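Uncharacterized protein (Sinorhizobium meliloti, PDB 3U5R) is of unknown function, but its thioredoxin-like domain of the AhpC/TSA family suggests an antioxidant or other oxidoreductase role. Local coordinates at residues A[56-69]-A[91-103]. Residues are numbered along the deposited sequence; the frame is centred on the assembly and turned at random.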
loop_
_atom_site.group_PDB
_atom_site.type_symbol
_atom_site.label_atom_id
_atom_site.label_comp_id
_atom_site.label_asym_id
_atom_site.label_seq_id
_atom_site.Cartn_x
_atom_site.Cartn_y
_atom_site.Cartn_z
ATOM N N PHE A 56 -5.203 -5.527 -12.923
ATOM C CA PHE A 56 -5.387 -4.064 -12.764
ATOM C C PHE A 56 -5.031 -3.322 -14.007
ATOM O O PHE A 56 -4.905 -2.098 -13.976
ATOM C CB PHE A 56 -4.547 -3.603 -11.566
ATOM C CG PHE A 56 -4.877 -4.377 -10.309
ATOM C CD1 PHE A 56 -6.071 -4.095 -9.594
ATOM C CD2 PHE A 56 -4.071 -5.391 -9.880
ATOM C CE1 PHE A 56 -6.428 -4.846 -8.470
ATOM C CE2 PHE A 56 -4.423 -6.186 -8.747
ATOM C CZ PHE A 56 -5.628 -5.887 -8.058
ATOM N N LYS A 57 -4.901 -4.047 -15.124
ATOM C CA LYS A 57 -4.233 -3.478 -16.318
ATOM C C LYS A 57 -4.956 -2.246 -16.903
ATOM O O LYS A 57 -4.347 -1.330 -17.468
ATOM C CB LYS A 57 -4.073 -4.592 -17.372
ATOM C CG LYS A 57 -3.312 -4.206 -18.672
ATOM C CD LYS A 57 -3.377 -5.331 -19.787
ATOM C CE LYS A 57 -4.851 -5.614 -20.297
ATOM N NZ LYS A 57 -5.562 -6.772 -19.612
ATOM N N ASP A 58 -6.261 -2.206 -16.772
ATOM C CA ASP A 58 -7.000 -1.107 -17.344
ATOM C C ASP A 58 -6.975 0.185 -16.513
ATOM O O ASP A 58 -7.445 1.185 -17.004
ATOM C CB ASP A 58 -8.440 -1.536 -17.592
ATOM C CG ASP A 58 -8.543 -2.631 -18.690
ATOM O OD1 ASP A 58 -7.663 -2.714 -19.612
ATOM O OD2 ASP A 58 -9.501 -3.438 -18.596
ATOM N N SER A 59 -6.445 0.173 -15.276
ATOM C CA SER A 59 -6.379 1.381 -14.477
ATOM C C SER A 59 -5.083 2.120 -14.780
ATOM O O SER A 59 -4.009 1.554 -14.603
ATOM C CB SER A 59 -6.444 1.074 -12.980
ATOM O OG SER A 59 -7.640 0.374 -12.675
ATOM N N PRO A 60 -5.159 3.394 -15.236
ATOM C CA PRO A 60 -3.907 4.138 -15.541
ATOM C C PRO A 60 -3.034 4.349 -14.315
ATOM O O PRO A 60 -1.784 4.370 -14.439
ATOM C CB PRO A 60 -4.406 5.484 -16.130
ATOM C CG PRO A 60 -5.925 5.582 -15.580
ATOM C CD PRO A 60 -6.377 4.140 -15.605
ATOM N N ALA A 61 -3.616 4.465 -13.103
ATOM C CA ALA A 61 -2.750 4.519 -11.916
ATOM C C ALA A 61 -2.914 3.298 -11.040
ATOM O O ALA A 61 -4.065 2.825 -10.825
ATOM C CB ALA A 61 -3.005 5.835 -11.052
ATOM N N LEU A 62 -1.803 2.825 -10.441
ATOM C CA LEU A 62 -1.869 1.652 -9.584
ATOM C C LEU A 62 -1.074 1.915 -8.318
ATOM O O LEU A 62 0.149 2.250 -8.376
ATOM C CB LEU A 62 -1.360 0.371 -10.297
ATOM C CG LEU A 62 -1.048 -0.793 -9.328
ATOM C CD1 LEU A 62 -2.393 -1.448 -8.898
ATOM C CD2 LEU A 62 -0.160 -1.879 -9.981
ATOM N N LEU A 63 -1.764 1.820 -7.167
ATOM C CA LEU A 63 -1.111 1.940 -5.887
ATOM C C LEU A 63 -0.914 0.537 -5.267
ATOM O O LEU A 63 -1.903 -0.212 -5.109
ATOM C CB LEU A 63 -1.918 2.835 -4.944
ATOM C CG LEU A 63 -1.371 2.990 -3.523
ATOM C CD1 LEU A 63 -0.006 3.660 -3.544
ATOM C CD2 LEU A 63 -2.344 3.772 -2.654
ATOM N N VAL A 64 0.323 0.199 -4.867
ATOM C CA VAL A 64 0.584 -1.038 -4.179
ATOM C C VAL A 64 0.983 -0.609 -2.778
ATOM O O VAL A 64 1.940 0.182 -2.615
ATOM C CB VAL A 64 1.713 -1.843 -4.818
ATOM C CG1 VAL A 64 1.958 -3.169 -3.994
ATOM C CG2 VAL A 64 1.374 -2.171 -6.282
ATOM N N ALA A 65 0.268 -1.108 -1.749
ATOM C CA ALA A 65 0.454 -0.603 -0.392
ATOM C C ALA A 65 0.720 -1.713 0.529
ATOM O O ALA A 65 -0.122 -2.644 0.639
ATOM C CB ALA A 65 -0.886 0.185 0.067
ATOM N N PHE A 66 1.878 -1.723 1.177
ATOM C CA PHE A 66 2.153 -2.775 2.162
ATOM C C PHE A 66 1.674 -2.293 3.526
ATOM O O PHE A 66 2.174 -1.309 4.054
ATOM C CB PHE A 66 3.655 -3.126 2.198
ATOM C CG PHE A 66 4.116 -3.749 0.924
ATOM C CD1 PHE A 66 4.206 -5.128 0.802
ATOM C CD2 PHE A 66 4.349 -2.959 -0.182
ATOM C CE1 PHE A 66 4.574 -5.714 -0.399
ATOM C CE2 PHE A 66 4.721 -3.542 -1.420
ATOM C CZ PHE A 66 4.853 -4.908 -1.508
ATOM N N ILE A 67 0.681 -2.972 4.085
ATOM C CA ILE A 67 0.122 -2.535 5.343
ATOM C C ILE A 67 0.076 -3.706 6.354
ATOM O O ILE A 67 0.661 -4.754 6.122
ATOM C CB ILE A 67 -1.278 -1.883 5.128
ATOM C CG1 ILE A 67 -2.265 -2.861 4.484
ATOM C CG2 ILE A 67 -1.174 -0.689 4.260
ATOM C CD1 ILE A 67 -3.666 -2.262 4.497
ATOM N N SER A 68 -0.663 -3.527 7.441
ATOM C CA SER A 68 -0.663 -4.436 8.550
ATOM C C SER A 68 -2.062 -4.243 9.241
ATOM O O SER A 68 -2.733 -3.214 9.023
ATOM C CB SER A 68 0.478 -4.056 9.525
ATOM O OG SER A 68 0.163 -4.424 10.872
ATOM N N ASN A 69 -2.504 -5.248 9.984
ATOM C CA ASN A 69 -3.740 -5.152 10.747
ATOM C C ASN A 69 -3.589 -4.470 12.123
ATOM O O ASN A 69 -4.608 -4.046 12.692
ATOM C CB ASN A 69 -4.345 -6.566 10.970
ATOM C CG ASN A 69 -4.739 -7.225 9.645
ATOM O OD1 ASN A 69 -5.107 -6.511 8.667
ATOM N ND2 ASN A 69 -4.595 -8.538 9.569
ATOM N N GLN A 91 -12.176 6.616 -11.109
ATOM C CA GLN A 91 -11.429 7.743 -11.710
ATOM C C GLN A 91 -10.140 7.238 -12.401
ATOM O O GLN A 91 -9.488 7.984 -13.087
ATOM C CB GLN A 91 -11.041 8.790 -10.699
ATOM C CG GLN A 91 -12.295 9.387 -10.086
ATOM C CD GLN A 91 -12.059 10.784 -9.699
ATOM O OE1 GLN A 91 -12.179 11.694 -10.530
ATOM N NE2 GLN A 91 -11.669 10.983 -8.439
ATOM N N GLY A 92 -9.801 5.976 -12.173
ATOM C CA GLY A 92 -8.715 5.351 -12.889
ATOM C C GLY A 92 -7.599 4.893 -11.955
ATOM O O GLY A 92 -6.619 4.370 -12.432
ATOM N N LEU A 93 -7.801 4.983 -10.630
ATOM C CA LEU A 93 -6.840 4.410 -9.688
ATOM C C LEU A 93 -7.247 2.984 -9.248
ATOM O O LEU A 93 -8.398 2.787 -8.826
ATOM C CB LEU A 93 -6.767 5.295 -8.457
ATOM C CG LEU A 93 -5.915 4.692 -7.376
ATOM C CD1 LEU A 93 -4.442 4.896 -7.788
ATOM C CD2 LEU A 93 -6.218 5.389 -6.091
ATOM N N ALA A 94 -6.339 2.018 -9.380
ATOM C CA ALA A 94 -6.453 0.728 -8.742
ATOM C C ALA A 94 -5.605 0.739 -7.479
ATOM O O ALA A 94 -4.476 1.230 -7.497
ATOM C CB ALA A 94 -5.970 -0.387 -9.681
ATOM N N VAL A 95 -6.128 0.198 -6.384
ATOM C CA VAL A 95 -5.351 0.053 -5.146
ATOM C C VAL A 95 -5.237 -1.383 -4.817
ATOM O O VAL A 95 -6.230 -2.143 -4.849
ATOM C CB VAL A 95 -5.993 0.801 -3.925
ATOM C CG1 VAL A 95 -5.243 0.506 -2.613
ATOM C CG2 VAL A 95 -6.054 2.346 -4.178
ATOM N N VAL A 96 -4.015 -1.832 -4.498
ATOM C CA VAL A 96 -3.863 -3.208 -3.989
ATOM C C VAL A 96 -3.120 -3.111 -2.720
ATOM O O VAL A 96 -1.986 -2.575 -2.743
ATOM C CB VAL A 96 -3.119 -4.127 -4.975
ATOM C CG1 VAL A 96 -1.861 -3.447 -5.491
ATOM C CG2 VAL A 96 -2.783 -5.456 -4.314
ATOM N N ALA A 97 -3.672 -3.681 -1.638
ATOM C CA ALA A 97 -2.961 -3.747 -0.381
ATOM C C ALA A 97 -2.429 -5.118 -0.079
ATOM O O ALA A 97 -3.082 -6.089 -0.398
ATOM C CB ALA A 97 -3.898 -3.286 0.792
ATOM N N ILE A 98 -1.290 -5.215 0.606
ATOM C CA ILE A 98 -0.621 -6.497 0.808
ATOM C C ILE A 98 -0.140 -6.564 2.275
ATOM O O ILE A 98 0.454 -5.622 2.779
ATOM C CB ILE A 98 0.613 -6.667 -0.136
ATOM C CG1 ILE A 98 0.147 -6.700 -1.603
ATOM C CG2 ILE A 98 1.386 -7.987 0.213
ATOM C CD1 ILE A 98 1.328 -6.537 -2.626
ATOM N N ASN A 99 -0.427 -7.652 2.943
ATOM C CA ASN A 99 0.049 -7.830 4.300
ATOM C C ASN A 99 1.130 -8.897 4.184
ATOM O O ASN A 99 0.797 -10.087 3.922
ATOM C CB ASN A 99 -1.107 -8.324 5.178
ATOM C CG ASN A 99 -0.721 -8.445 6.600
ATOM O OD1 ASN A 99 0.357 -8.997 6.936
ATOM N ND2 ASN A 99 -1.561 -7.886 7.479
ATOM N N SER A 100 2.392 -8.518 4.339
ATOM C CA SER A 100 3.493 -9.493 4.241
ATOM C C SER A 100 4.029 -9.924 5.584
ATOM O O SER A 100 5.034 -10.625 5.623
ATOM C CB SER A 100 4.698 -8.941 3.478
ATOM O OG SER A 100 4.237 -8.437 2.275
ATOM N N ASN A 101 3.354 -9.532 6.665
ATOM C CA ASN A 101 3.891 -9.798 7.977
ATOM C C ASN A 101 3.756 -11.301 8.392
ATOM O O ASN A 101 2.742 -11.965 8.115
ATOM C CB ASN A 101 3.219 -8.895 9.011
ATOM C CG ASN A 101 3.773 -7.470 9.023
ATOM O OD1 ASN A 101 3.273 -6.629 9.755
ATOM N ND2 ASN A 101 4.785 -7.192 8.242
ATOM N N ASP A 102 4.771 -11.794 9.092
ATOM C CA ASP A 102 4.808 -13.208 9.480
ATOM C C ASP A 102 3.704 -13.521 10.508
ATOM O O ASP A 102 3.710 -13.014 11.654
ATOM C CB ASP A 102 6.191 -13.490 10.029
ATOM C CG ASP A 102 6.307 -14.848 10.744
ATOM O OD1 ASP A 102 5.330 -15.630 10.864
ATOM O OD2 ASP A 102 7.451 -15.104 11.215
ATOM N N ALA A 103 2.723 -14.328 10.093
ATOM C CA ALA A 103 1.523 -14.414 10.887
ATOM C C ALA A 103 1.635 -15.520 11.963
ATOM O O ALA A 103 0.750 -15.625 12.820
ATOM C CB ALA A 103 0.323 -14.625 10.015
HETATM O O HOH W 1 2.878 -5.942 5.163
#
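Strands 61-66 and 93-99 run parallel, their axes 16° apart and 4.6 Å at closest approach, with seven backbone hydrogen bonds from Ala-61 N to Gly-92 O through to Ile-67 N to Ile-98 O. The shortest, Val-96 N to Leu-63 O at 2.7 Å, has an N-H...O angle of 169°. Beyond the last of these bonds a water continues the join, donating to Ile-67 O and accepting from Ser-100 N.

On the face bearing Val-64, Phe-66, Val-96 and Ile-98, the two valines lie side by side, CG2 of Val-64 3.6 Å from CG1 of Val-96. That methyl of Val-96 sits between its own backbone N and carbonyl carbon (chi1 47°), a torsion that also brings it to 3.3 Å from Leu-63 O. Ile-98 reaches back with CD1, 3.7 Å from Val-64 CG1, while its CG2 touches Phe-66 CE1, the two side chains pointing the same way. Ser-100 OG meets that ring at its edge, in plane, 3.6 Å from CD1, and is itself hydrogen-bonded to Asp-130. Helix 134-139 covers this face; on the other, which helix 176-186 meets at Ala-61 and Leu-63, Ala-61 CB packs 3.7 Å from Leu-93 CD1.

At the C-terminal ends, Asn-99 ND2 approaches Ser-68 CA and hydrogen-bonds to Glu-109, which also binds Ser-68 OG and Asn-69 N. Asn-99 OD1 accepts from Asn-101 N at 3.1 Å, closing an Asx turn. A leucine in place of Asn-99 would probably leave Asn-101 N without its acceptor and Glu-109 without one of its donors, freeing the turn to shift.

With helices 72-75 and 78-88 in the connection, the parallel pair forms a beta-alpha-beta crossover inside a five-stranded mixed sheet, with 61-66 its middle strand, the arrangement expected of the thioredoxin fold.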